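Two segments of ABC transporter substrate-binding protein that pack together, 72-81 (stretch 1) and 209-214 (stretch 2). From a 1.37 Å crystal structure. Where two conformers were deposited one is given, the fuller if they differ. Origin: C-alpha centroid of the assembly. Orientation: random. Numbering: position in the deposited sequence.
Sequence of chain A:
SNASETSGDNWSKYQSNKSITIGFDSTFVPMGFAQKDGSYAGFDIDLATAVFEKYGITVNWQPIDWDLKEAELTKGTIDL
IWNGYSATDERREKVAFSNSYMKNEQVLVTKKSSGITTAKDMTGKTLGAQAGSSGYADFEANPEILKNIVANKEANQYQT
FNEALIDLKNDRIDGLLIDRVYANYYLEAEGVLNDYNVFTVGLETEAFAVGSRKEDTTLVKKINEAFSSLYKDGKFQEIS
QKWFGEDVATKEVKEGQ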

# COMPACT_ATOMS: atom_id res chain seq x y z
N GLU A 72 4.52 -11.03 11.06
CA GLU A 72 3.20 -11.62 11.17
C GLU A 72 2.97 -12.67 10.09
O GLU A 72 2.31 -13.69 10.32
CB GLU A 72 2.13 -10.55 11.07
CG GLU A 72 2.22 -9.45 12.13
CD GLU A 72 1.57 -9.81 13.44
OE1 GLU A 72 0.66 -9.06 13.88
OE2 GLU A 72 1.96 -10.83 14.05
N LEU A 73 3.50 -12.42 8.90
CA LEU A 73 3.39 -13.36 7.81
C LEU A 73 4.27 -14.60 8.08
O LEU A 73 3.81 -15.73 7.96
CB LEU A 73 3.78 -12.67 6.50
CG LEU A 73 3.64 -13.50 5.22
CD1 LEU A 73 2.22 -13.96 4.96
CD2 LEU A 73 4.15 -12.71 4.03
N THR A 74 5.52 -14.38 8.44
CA THR A 74 6.44 -15.48 8.67
C THR A 74 5.99 -16.37 9.83
O THR A 74 6.10 -17.60 9.75
CB THR A 74 7.85 -14.94 8.95
OG1 THR A 74 8.30 -14.27 7.77
CG2 THR A 74 8.84 -16.07 9.28
N LYS A 75 5.48 -15.77 10.89
CA LYS A 75 5.05 -16.52 12.07
C LYS A 75 3.68 -17.18 11.91
O LYS A 75 3.28 -18.01 12.73
CB LYS A 75 5.05 -15.60 13.28
CG LYS A 75 6.44 -15.10 13.66
CD LYS A 75 6.39 -13.95 14.65
CE LYS A 75 7.78 -13.39 14.93
NZ LYS A 75 7.74 -12.25 15.89
N GLY A 76 2.94 -16.81 10.87
CA GLY A 76 1.68 -17.44 10.56
C GLY A 76 0.42 -16.83 11.15
O GLY A 76 -0.64 -17.44 11.09
N THR A 77 0.53 -15.64 11.73
CA THR A 77 -0.64 -14.99 12.28
C THR A 77 -1.51 -14.38 11.16
O THR A 77 -2.70 -14.17 11.37
CB THR A 77 -0.28 -13.97 13.34
OG1 THR A 77 0.53 -12.96 12.77
CG2 THR A 77 0.51 -14.63 14.45
N ILE A 78 -0.91 -14.13 9.99
CA ILE A 78 -1.64 -13.81 8.76
C ILE A 78 -1.11 -14.71 7.65
O ILE A 78 -0.01 -15.26 7.78
CB ILE A 78 -1.50 -12.31 8.36
CG1 ILE A 78 -0.05 -11.98 8.01
CG2 ILE A 78 -2.04 -11.43 9.50
CD1 ILE A 78 0.19 -10.53 7.59
N ASP A 79 -1.88 -14.86 6.57
CA ASP A 79 -1.49 -15.71 5.43
C ASP A 79 -1.11 -14.89 4.19
O ASP A 79 -0.45 -15.42 3.30
CB ASP A 79 -2.65 -16.66 5.08
CG ASP A 79 -3.07 -17.48 6.27
OD1 ASP A 79 -2.15 -18.05 6.91
OD2 ASP A 79 -4.28 -17.59 6.56
N LEU A 80 -1.53 -13.62 4.13
CA LEU A 80 -1.23 -12.73 3.03
C LEU A 80 -1.11 -11.33 3.54
O LEU A 80 -1.73 -10.97 4.54
CB LEU A 80 -2.36 -12.73 2.00
CG LEU A 80 -2.61 -14.03 1.23
CD1 LEU A 80 -3.86 -13.89 0.42
CD2 LEU A 80 -1.43 -14.34 0.32
N ILE A 81 -0.28 -10.55 2.88
CA ILE A 81 -0.24 -9.10 3.03
C ILE A 81 -0.89 -8.52 1.77
O ILE A 81 -0.40 -8.73 0.66
CB ILE A 81 1.18 -8.56 3.19
CG1 ILE A 81 1.90 -9.21 4.39
CG2 ILE A 81 1.17 -7.03 3.32
CD1 ILE A 81 3.39 -8.94 4.45
N ALA A 209 1.15 -5.69 -5.37
CA ALA A 209 0.89 -7.11 -5.55
C ALA A 209 0.52 -7.67 -4.17
O ALA A 209 0.52 -6.97 -3.15
CB ALA A 209 2.10 -7.83 -6.14
N VAL A 210 0.21 -8.97 -4.14
CA VAL A 210 -0.17 -9.65 -2.92
C VAL A 210 1.00 -10.47 -2.42
O VAL A 210 1.58 -11.24 -3.19
CB VAL A 210 -1.39 -10.56 -3.16
CG1 VAL A 210 -1.86 -11.17 -1.85
CG2 VAL A 210 -2.52 -9.78 -3.82
N GLY A 211 1.35 -10.30 -1.15
CA GLY A 211 2.47 -11.03 -0.57
C GLY A 211 2.06 -12.26 0.20
O GLY A 211 1.10 -12.21 0.97
N SER A 212 2.82 -13.34 0.02
CA SER A 212 2.63 -14.59 0.74
C SER A 212 3.95 -15.12 1.24
O SER A 212 5.02 -14.68 0.83
CB SER A 212 1.99 -15.68 -0.16
OG SER A 212 2.95 -16.27 -1.02
N ARG A 213 3.88 -16.08 2.15
CA ARG A 213 5.07 -16.86 2.49
C ARG A 213 5.62 -17.51 1.23
O ARG A 213 4.86 -17.94 0.36
CB ARG A 213 4.72 -17.92 3.53
CG ARG A 213 4.51 -17.36 4.93
CD ARG A 213 4.12 -18.42 5.95
NE ARG A 213 2.80 -18.96 5.73
CZ ARG A 213 1.67 -18.44 6.19
NH1 ARG A 213 1.69 -17.36 6.94
NH2 ARG A 213 0.52 -19.01 5.90
N LYS A 214 6.94 -17.59 1.11
CA LYS A 214 7.54 -18.16 -0.10
C LYS A 214 7.03 -19.55 -0.43
O LYS A 214 6.87 -19.90 -1.60
CB LYS A 214 9.06 -18.17 0.01
CG LYS A 214 9.64 -16.78 -0.06
CD LYS A 214 11.14 -16.81 -0.18
CE LYS A 214 11.68 -15.45 -0.56
NZ LYS A 214 13.15 -15.49 -0.74
O HOH W 1 1.46 -17.32 2.99

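Two kinds of polar contact join these segments, a short antiparallel pairing of backbones and an arginine that reaches into the turn after a helix, and apolar side chains fill the space between them. Together they bury 435 Å², counting both sides.

The backbone pairing centres on Ile-81 and Gly-211, which exchange two hydrogen bonds: Ile-81 N donates to Gly-211 O at 2.9 Å, and Gly-211 N donates to Ile-81 O at 3.0 Å. Both are nearly straight, as expected of a hydrogen-bonded antiparallel pair. Gly-211 has no side chain, and its backbone is buried against Ile-81. Gly-211 O also receives a CA-H...O contact from Leu-80 CA at 3.2 Å. Beyond this pair the direct ladder gives way to a water, which donates to Asp-79 O at 2.7 Å and accepts from Arg-213 N at 2.8 Å, so that two backbone groups that do not bond to each other are still satisfied.

The side-chain polar contacts across the stretches converge on Arg-213, which has the largest area covered by the other stretch. Its CA-to-CB bond points sideways, but the long chain, with chi1 m, chi2 t and chi3 m, carries the guanidinium to the turn. There Arg-213 NH1 donates to Leu-73 O at 2.9 Å and to Ile-78 O at 2.8 Å, while Arg-213 NH2 forms a salt bridge with Asp-79 OD1 at 3.0 Å. All three acceptors lie at the guanidinium edge, near its plane, where its N-H groups point. Arginine suits this place because one planar group can serve several acceptors at once. Asp-79 suits its own: although its CB points away overall, its carboxylate comes nearer, and its other oxygen, OD2, is hydrogen-bonded elsewhere in the structure.

The turn that receives the arginine is a Schellman motif. Gly-76 leaves the helix with positive phi, a conformation in which a CB would be jammed against the preceding carbonyl oxygen; glycine avoids this. Gly-76 CA lies 3.6 Å from Arg-213 NH1. Thr-77 OG1 also donates to Glu-72 O at 3.1 Å, an oxygen that already accepts backbone N-H groups of the turn.

The apolar contacts are mostly buried. Leu-73 CD2 comes within 3.7 Å of Ser-212 C, and Leu-73 CG lies 4.0 Å from Arg-213 CG, so the aliphatic part of the arginine packs on leucine while its tip bonds the turn. Leu-80 CD2 meets Val-210 CG1 at 3.9 Å and Ser-212 CB at 3.7 Å; branched apolar chains suit this buried spot, where they have carbon to pack on. Small Ser-212 turns its hydroxyl back to its own stretch, where Ser-212 OG donates to Arg-213 O at 2.9 Å.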